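Local structure of antigen MTB48, Mycobacterial protein (Mycobacterium smegmatis, 4WJ1) at residues K55-R69 / Q276-G288. The protein is a substrate of the ESX-1 type VII secretion system, probably involved in DNA conjugation, at least in the recipient strain. Numbering follows the deposited sequence.
Sequences KLKATFAAGDREGER and QEIRPGKPPSIGG
NH1 and NH2 of R69 both donate to the carbonyl oxygen of I286: NH1 lies 2.9 Å and NH2 3.2 Å from I286 O, which sits within 10° of the guanidinium plane. The NH1 bond falls on a carbonyl lone pair, whereas NH2 comes in almost in line with the C=O bond. R69 NH1 also reaches E66 OE1 at 2.9 Å, in plane and on that oxygen's syn lone pair, while NE bonds to P117 O, so bonds from NE, NH1 and NH2 probably fix the group's rotation. The other carboxylate oxygen, E66 OE2, accepts from S285 OG at 2.7 Å; the hydroxyl stands over the carboxylate, 68° off its plane, and the bend of E66 at chi2 (-50°) turns its carboxylate toward S285. In this helical PE–PPE fold, the extended segment 276-288, from the PPE part, runs along helix 40-96 of the PE part, and the P280 and P283 rings pack against its surface. The P283 ring presses on the backbone at A62 and G63, with CG 3.6 Å from G63 N. P280 CG meets L56 CD2 and T59 OG1, each at 3.6 Å, while P280 CD rests against K55 CG. T59 OG1 itself bonds back to K55 O.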
ATOM      1  N   LYS A  55       5.866  -3.164   3.187  1.00 34.29           N
ATOM      2  CA  LYS A  55       4.836  -4.193   3.194  1.00 38.55           C
ATOM      3  C   LYS A  55       3.711  -3.791   2.251  1.00 42.29           C
ATOM      4  O   LYS A  55       3.172  -4.624   1.527  1.00 40.21           O
ATOM      5  CB  LYS A  55       4.300  -4.429   4.609  1.00 36.75           C
ATOM      6  CG  LYS A  55       3.093  -5.383   4.693  1.00 44.99           C
ATOM      7  CD  LYS A  55       3.494  -6.845   4.556  1.00 54.52           C
ATOM      8  CE  LYS A  55       2.714  -7.740   5.525  1.00 71.96           C
ATOM      9  NZ  LYS A  55       3.112  -7.535   6.959  1.00 77.64           N
ATOM     10  N   LEU A  56       3.378  -2.506   2.245  1.00 33.26           N
ATOM     11  CA  LEU A  56       2.322  -2.019   1.378  1.00 31.64           C
ATOM     12  C   LEU A  56       2.748  -2.121  -0.076  1.00 36.78           C
ATOM     13  O   LEU A  56       1.990  -2.589  -0.914  1.00 40.13           O
ATOM     14  CB  LEU A  56       1.951  -0.582   1.724  1.00 23.73           C
ATOM     15  CG  LEU A  56       1.056  -0.423   2.950  1.00 28.15           C
ATOM     16  CD1 LEU A  56       0.875   1.042   3.275  1.00 29.89           C
ATOM     17  CD2 LEU A  56      -0.285  -1.025   2.661  1.00 33.06           C
ATOM     18  N   LYS A  57       3.968  -1.696  -0.377  1.00 35.25           N
ATOM     19  CA  LYS A  57       4.434  -1.739  -1.754  1.00 35.84           C
ATOM     20  C   LYS A  57       4.444  -3.165  -2.283  1.00 32.00           C
ATOM     21  O   LYS A  57       4.041  -3.399  -3.419  1.00 37.73           O
ATOM     22  CB  LYS A  57       5.819  -1.108  -1.885  1.00 27.08           C
ATOM     23  CG  LYS A  57       5.761   0.401  -1.734  1.00 47.14           C
ATOM     24  CD  LYS A  57       7.118   1.070  -1.979  1.00 51.37           C
ATOM     25  CE  LYS A  57       7.063   2.557  -1.688  1.00 56.48           C
ATOM     26  NZ  LYS A  57       8.437   3.170  -1.645  1.00 68.41           N
ATOM     27  N   ALA A  58       4.891  -4.110  -1.460  1.00 31.16           N
ATOM     28  CA  ALA A  58       4.940  -5.508  -1.868  1.00 34.17           C
ATOM     29  C   ALA A  58       3.523  -6.051  -2.068  1.00 36.64           C
ATOM     30  O   ALA A  58       3.270  -6.824  -2.985  1.00 39.74           O
ATOM     31  CB  ALA A  58       5.685  -6.331  -0.852  1.00 27.27           C
ATOM     32  N   THR A  59       2.610  -5.612  -1.210  1.00 31.56           N
ATOM     33  CA  THR A  59       1.215  -6.025  -1.260  1.00 30.37           C
ATOM     34  C   THR A  59       0.571  -5.494  -2.531  1.00 36.50           C
ATOM     35  O   THR A  59      -0.182  -6.202  -3.196  1.00 40.68           O
ATOM     36  CB  THR A  59       0.451  -5.531  -0.012  1.00 33.06           C
ATOM     37  OG1 THR A  59       1.012  -6.150   1.154  1.00 34.57           O
ATOM     38  CG2 THR A  59      -1.026  -5.861  -0.088  1.00 32.27           C
ATOM     39  N   PHE A  60       0.898  -4.253  -2.880  1.00 32.26           N
ATOM     40  CA  PHE A  60       0.364  -3.636  -4.086  1.00 26.21           C
ATOM     41  C   PHE A  60       0.831  -4.423  -5.295  1.00 31.42           C
ATOM     42  O   PHE A  60       0.096  -4.571  -6.261  1.00 38.14           O
ATOM     43  CB  PHE A  60       0.815  -2.178  -4.213  1.00 30.47           C
ATOM     44  CG  PHE A  60       0.359  -1.283  -3.087  1.00 31.07           C
ATOM     45  CD1 PHE A  60      -0.677  -1.660  -2.249  1.00 29.35           C
ATOM     46  CD2 PHE A  60       0.969  -0.051  -2.877  1.00 31.04           C
ATOM     47  CE1 PHE A  60      -1.099  -0.836  -1.214  1.00 31.18           C
ATOM     48  CE2 PHE A  60       0.556   0.782  -1.852  1.00 27.89           C
ATOM     49  CZ  PHE A  60      -0.479   0.391  -1.019  1.00 32.27           C
ATOM     50  N   ALA A  61       2.068  -4.914  -5.250  1.00 29.03           N
ATOM     51  CA  ALA A  61       2.600  -5.699  -6.365  1.00 34.18           C
ATOM     52  C   ALA A  61       1.813  -7.011  -6.511  1.00 35.80           C
ATOM     53  O   ALA A  61       1.603  -7.488  -7.627  1.00 30.49           O
ATOM     54  CB  ALA A  61       4.075  -5.987  -6.179  1.00 25.70           C
ATOM     55  N   ALA A  62       1.397  -7.599  -5.391  1.00 25.06           N
ATOM     56  CA  ALA A  62       0.563  -8.796  -5.448  1.00 34.37           C
ATOM     57  C   ALA A  62      -0.778  -8.433  -6.080  1.00 35.59           C
ATOM     58  O   ALA A  62      -1.313  -9.184  -6.897  1.00 39.81           O
ATOM     59  CB  ALA A  62       0.369  -9.387  -4.072  1.00 33.48           C
ATOM     60  N   GLY A  63      -1.282  -7.252  -5.727  1.00 32.42           N
ATOM     61  CA  GLY A  63      -2.507  -6.721  -6.292  1.00 30.43           C
ATOM     62  C   GLY A  63      -2.441  -6.632  -7.803  1.00 31.16           C
ATOM     63  O   GLY A  63      -3.346  -7.091  -8.502  1.00 37.46           O
ATOM     64  N   ASP A  64      -1.356  -6.056  -8.306  1.00 24.33           N
ATOM     65  CA  ASP A  64      -1.102  -6.001  -9.745  1.00 28.93           C
ATOM     66  C   ASP A  64      -1.210  -7.375 -10.398  1.00 35.28           C
ATOM     67  O   ASP A  64      -1.762  -7.503 -11.482  1.00 40.17           O
ATOM     68  CB  ASP A  64       0.283  -5.422 -10.028  1.00 30.26           C
ATOM     69  CG  ASP A  64       0.394  -3.934  -9.669  1.00 38.34           C
ATOM     70  OD1 ASP A  64      -0.653  -3.261  -9.548  1.00 37.30           O
ATOM     71  OD2 ASP A  64       1.536  -3.435  -9.539  1.00 35.73           O
ATOM     72  N   ARG A  65      -0.685  -8.395  -9.726  1.00 28.26           N
ATOM     73  CA  ARG A  65      -0.672  -9.735 -10.266  1.00 29.52           C
ATOM     74  C   ARG A  65      -2.113 -10.184 -10.471  1.00 35.40           C
ATOM     75  O   ARG A  65      -2.469 -10.703 -11.520  1.00 40.83           O
ATOM     76  CB  ARG A  65       0.078 -10.689  -9.334  1.00 33.21           C
ATOM     77  CG  ARG A  65      -0.062 -12.152  -9.715  1.00 31.05           C
ATOM     78  CD  ARG A  65       0.314 -12.366 -11.171  1.00 34.37           C
ATOM     79  NE  ARG A  65       1.739 -12.151 -11.414  1.00 42.47           N
ATOM     80  CZ  ARG A  65       2.698 -12.989 -11.032  1.00 43.57           C
ATOM     81  NH1 ARG A  65       2.391 -14.100 -10.382  1.00 47.57           N
ATOM     82  NH2 ARG A  65       3.964 -12.720 -11.297  1.00 44.05           N
ATOM     83  N   GLU A  66      -2.946  -9.928  -9.469  1.00 25.96           N
ATOM     84  CA  GLU A  66      -4.345 -10.280  -9.531  1.00 31.95           C
ATOM     85  C   GLU A  66      -5.105  -9.604 -10.666  1.00 39.15           C
ATOM     86  O   GLU A  66      -5.968 -10.222 -11.293  1.00 38.48           O
ATOM     87  CB  GLU A  66      -4.990  -9.977  -8.192  1.00 25.57           C
ATOM     88  CG  GLU A  66      -4.441 -10.910  -7.103  1.00 39.35           C
ATOM     89  CD  GLU A  66      -4.469 -12.419  -7.492  1.00 54.22           C
ATOM     90  OE1 GLU A  66      -5.327 -12.842  -8.321  1.00 50.14           O
ATOM     91  OE2 GLU A  66      -3.618 -13.183  -6.961  1.00 42.31           O
ATOM     92  N   GLY A  67      -4.770  -8.353 -10.947  1.00 30.04           N
ATOM     93  CA  GLY A  67      -5.425  -7.641 -12.021  1.00 30.01           C
ATOM     94  C   GLY A  67      -5.107  -8.350 -13.314  1.00 38.08           C
ATOM     95  O   GLY A  67      -5.981  -8.568 -14.152  1.00 47.92           O
ATOM     96  N   GLU A  68      -3.847  -8.748 -13.451  1.00 34.50           N
ATOM     97  CA  GLU A  68      -3.401  -9.468 -14.634  1.00 35.56           C
ATOM     98  C   GLU A  68      -4.045 -10.846 -14.733  1.00 39.31           C
ATOM     99  O   GLU A  68      -4.266 -11.337 -15.830  1.00 39.51           O
ATOM    100  CB  GLU A  68      -1.883  -9.602 -14.627  1.00 33.29           C
ATOM    101  CG  GLU A  68      -1.170  -8.266 -14.709  1.00 47.33           C
ATOM    102  CD  GLU A  68       0.269  -8.357 -14.261  1.00 61.60           C
ATOM    103  OE1 GLU A  68       0.848  -7.298 -13.927  1.00 67.68           O
ATOM    104  OE2 GLU A  68       0.809  -9.489 -14.245  1.00 67.23           O
ATOM    105  N   ARG A  69      -4.335 -11.461 -13.590  1.00 27.76           N
ATOM    106  CA  ARG A  69      -4.945 -12.783 -13.585  1.00 32.03           C
ATOM    107  C   ARG A  69      -6.401 -12.705 -14.033  1.00 35.98           C
ATOM    108  O   ARG A  69      -6.856 -13.538 -14.817  1.00 39.98           O
ATOM    109  CB  ARG A  69      -4.838 -13.431 -12.204  1.00 28.45           C
ATOM    110  CG  ARG A  69      -3.406 -13.675 -11.778  1.00 30.70           C
ATOM    111  CD  ARG A  69      -3.311 -14.471 -10.492  1.00 30.33           C
ATOM    112  NE  ARG A  69      -3.823 -15.816 -10.693  1.00 35.10           N
ATOM    113  CZ  ARG A  69      -4.987 -16.253 -10.224  1.00 36.28           C
ATOM    114  NH1 ARG A  69      -5.759 -15.449  -9.502  1.00 38.61           N
ATOM    115  NH2 ARG A  69      -5.369 -17.499 -10.466  1.00 33.85           N
ATOM    116  N   GLN A 276       1.240   2.449  15.094  1.00 48.26           N
ATOM    117  CA  GLN A 276       0.817   1.063  14.980  1.00 53.01           C
ATOM    118  C   GLN A 276       1.160   0.488  13.611  1.00 47.84           C
ATOM    119  O   GLN A 276       1.205   1.209  12.606  1.00 51.69           O
ATOM    120  CB  GLN A 276      -0.679   0.918  15.263  1.00 66.52           C
ATOM    121  CG  GLN A 276      -1.520   2.157  15.001  1.00 77.84           C
ATOM    122  CD  GLN A 276      -2.960   1.989  15.484  1.00 92.69           C
ATOM    123  OE1 GLN A 276      -3.211   1.852  16.687  1.00 98.72           O
ATOM    124  NE2 GLN A 276      -3.910   1.988  14.545  1.00 89.06           N
ATOM    125  N   GLU A 277       1.432  -0.813  13.599  1.00 48.46           N
ATOM    126  CA  GLU A 277       1.770  -1.553  12.393  1.00 43.24           C
ATOM    127  C   GLU A 277       0.629  -1.500  11.386  1.00 44.03           C
ATOM    128  O   GLU A 277      -0.538  -1.599  11.751  1.00 44.35           O
ATOM    129  CB  GLU A 277       2.106  -3.009  12.742  1.00 46.33           C
ATOM    130  CG  GLU A 277       2.631  -3.829  11.572  1.00 53.51           C
ATOM    131  CD  GLU A 277       2.897  -5.284  11.932  1.00 60.18           C
ATOM    132  OE1 GLU A 277       2.791  -5.645  13.130  1.00 61.84           O
ATOM    133  OE2 GLU A 277       3.206  -6.068  11.007  1.00 64.59           O
ATOM    134  N   ILE A 278       0.978  -1.311  10.121  1.00 42.45           N
ATOM    135  CA  ILE A 278       0.020  -1.370   9.034  1.00 43.82           C
ATOM    136  C   ILE A 278       0.066  -2.785   8.502  1.00 51.79           C
ATOM    137  O   ILE A 278       1.098  -3.218   7.981  1.00 58.02           O
ATOM    138  CB  ILE A 278       0.350  -0.374   7.899  1.00 45.53           C
ATOM    139  CG1 ILE A 278       0.574   1.034   8.455  1.00 43.11           C
ATOM    140  CG2 ILE A 278      -0.748  -0.361   6.860  1.00 43.77           C
ATOM    141  CD1 ILE A 278      -0.668   1.638   9.066  1.00 43.41           C
ATOM    142  N   ARG A 279      -1.025  -3.524   8.660  1.00 48.17           N
ATOM    143  CA  ARG A 279      -1.051  -4.890   8.157  1.00 54.00           C
ATOM    144  C   ARG A 279      -2.097  -5.071   7.071  1.00 45.93           C
ATOM    145  O   ARG A 279      -3.223  -5.445   7.356  1.00 47.22           O
ATOM    146  CB  ARG A 279      -1.296  -5.868   9.299  1.00 61.91           C
ATOM    147  CG  ARG A 279      -0.095  -6.746   9.579  1.00 72.08           C
ATOM    148  CD  ARG A 279      -0.004  -7.095  11.050  1.00 81.28           C
ATOM    149  NE  ARG A 279       0.630  -8.394  11.249  1.00 87.40           N
ATOM    150  CZ  ARG A 279       0.749  -8.986  12.430  1.00 91.07           C
ATOM    151  NH1 ARG A 279       0.286  -8.385  13.519  1.00 89.07           N
ATOM    152  NH2 ARG A 279       1.343 -10.170  12.523  1.00 97.29           N
ATOM    153  N   PRO A 280      -1.732  -4.775   5.815  1.00 41.72           N
ATOM    154  CA  PRO A 280      -2.718  -4.902   4.745  1.00 44.69           C
ATOM    155  C   PRO A 280      -2.944  -6.365   4.381  1.00 46.91           C
ATOM    156  O   PRO A 280      -1.992  -7.149   4.308  1.00 47.95           O
ATOM    157  CB  PRO A 280      -2.073  -4.142   3.582  1.00 39.10           C
ATOM    158  CG  PRO A 280      -0.598  -4.381   3.799  1.00 38.64           C
ATOM    159  CD  PRO A 280      -0.420  -4.332   5.306  1.00 37.33           C
ATOM    160  N   GLY A 281      -4.195  -6.733   4.151  1.00 37.34           N
ATOM    161  CA  GLY A 281      -4.475  -8.077   3.695  1.00 37.12           C
ATOM    162  C   GLY A 281      -4.080  -8.253   2.241  1.00 41.51           C
ATOM    163  O   GLY A 281      -4.124  -7.307   1.450  1.00 42.66           O
ATOM    164  N   LYS A 282      -3.685  -9.472   1.894  1.00 42.47           N
ATOM    165  CA  LYS A 282      -3.404  -9.835   0.516  1.00 39.45           C
ATOM    166  C   LYS A 282      -4.619  -9.537  -0.363  1.00 40.80           C
ATOM    167  O   LYS A 282      -5.748  -9.461   0.132  1.00 42.60           O
ATOM    168  CB  LYS A 282      -3.039 -11.320   0.432  1.00 43.84           C
ATOM    169  CG  LYS A 282      -4.247 -12.226   0.582  1.00 44.25           C
ATOM    170  CD  LYS A 282      -3.884 -13.700   0.742  1.00 54.45           C
ATOM    171  CE  LYS A 282      -5.151 -14.570   0.733  1.00 52.14           C
ATOM    172  NZ  LYS A 282      -5.984 -14.368  -0.520  1.00 47.51           N
ATOM    173  N   PRO A 283      -4.399  -9.373  -1.671  1.00 33.04           N
ATOM    174  CA  PRO A 283      -5.524  -9.184  -2.594  1.00 32.66           C
ATOM    175  C   PRO A 283      -6.320 -10.472  -2.834  1.00 34.69           C
ATOM    176  O   PRO A 283      -5.838 -11.567  -2.548  1.00 39.48           O
ATOM    177  CB  PRO A 283      -4.837  -8.733  -3.877  1.00 35.82           C
ATOM    178  CG  PRO A 283      -3.520  -9.422  -3.829  1.00 37.27           C
ATOM    179  CD  PRO A 283      -3.108  -9.347  -2.373  1.00 36.39           C
ATOM    180  N   PRO A 284      -7.545 -10.345  -3.355  1.00 34.73           N
ATOM    181  CA  PRO A 284      -8.279 -11.571  -3.685  1.00 38.49           C
ATOM    182  C   PRO A 284      -7.712 -12.189  -4.955  1.00 44.23           C
ATOM    183  O   PRO A 284      -7.272 -11.466  -5.857  1.00 43.67           O
ATOM    184  CB  PRO A 284      -9.711 -11.081  -3.897  1.00 34.95           C
ATOM    185  CG  PRO A 284      -9.522  -9.688  -4.428  1.00 36.12           C
ATOM    186  CD  PRO A 284      -8.327  -9.136  -3.671  1.00 33.12           C
ATOM    187  N   SER A 285      -7.700 -13.512  -5.021  1.00 43.50           N
ATOM    188  CA  SER A 285      -7.221 -14.183  -6.213  1.00 39.88           C
ATOM    189  C   SER A 285      -8.413 -14.830  -6.884  1.00 44.79           C
ATOM    190  O   SER A 285      -9.117 -15.614  -6.260  1.00 53.23           O
ATOM    191  CB  SER A 285      -6.143 -15.219  -5.872  1.00 41.24           C
ATOM    192  OG  SER A 285      -5.047 -14.618  -5.195  1.00 57.69           O
ATOM    193  N   ILE A 286      -8.664 -14.480  -8.141  1.00 43.46           N
ATOM    194  CA  ILE A 286      -9.745 -15.123  -8.883  1.00 40.45           C
ATOM    195  C   ILE A 286      -9.403 -16.587  -9.118  1.00 39.55           C
ATOM    196  O   ILE A 286      -8.231 -16.950  -9.256  1.00 40.46           O
ATOM    197  CB  ILE A 286     -10.000 -14.441 -10.234  1.00 38.91           C
ATOM    198  CG1 ILE A 286     -11.333 -14.906 -10.814  1.00 34.78           C
ATOM    199  CG2 ILE A 286      -8.861 -14.728 -11.196  1.00 33.56           C
ATOM    200  CD1 ILE A 286     -11.647 -14.295 -12.111  1.00 33.80           C
ATOM    201  N   GLY A 287     -10.421 -17.435  -9.158  1.00 48.08           N
ATOM    202  CA  GLY A 287     -10.196 -18.844  -9.392  1.00 51.74           C
ATOM    203  C   GLY A 287     -10.226 -19.195 -10.862  1.00 57.86           C
ATOM    204  O   GLY A 287      -9.193 -19.350 -11.508  1.00 75.41           O
ATOM    205  N   GLY A 288     -11.425 -19.306 -11.394  1.00 47.63           N
ATOM    206  CA  GLY A 288     -11.632 -19.801 -12.735  1.00 43.43           C
ATOM    207  C   GLY A 288     -13.115 -19.653 -12.979  1.00 47.65           C
ATOM    208  O   GLY A 288     -13.902 -19.644 -12.038  1.00 58.87           O
TER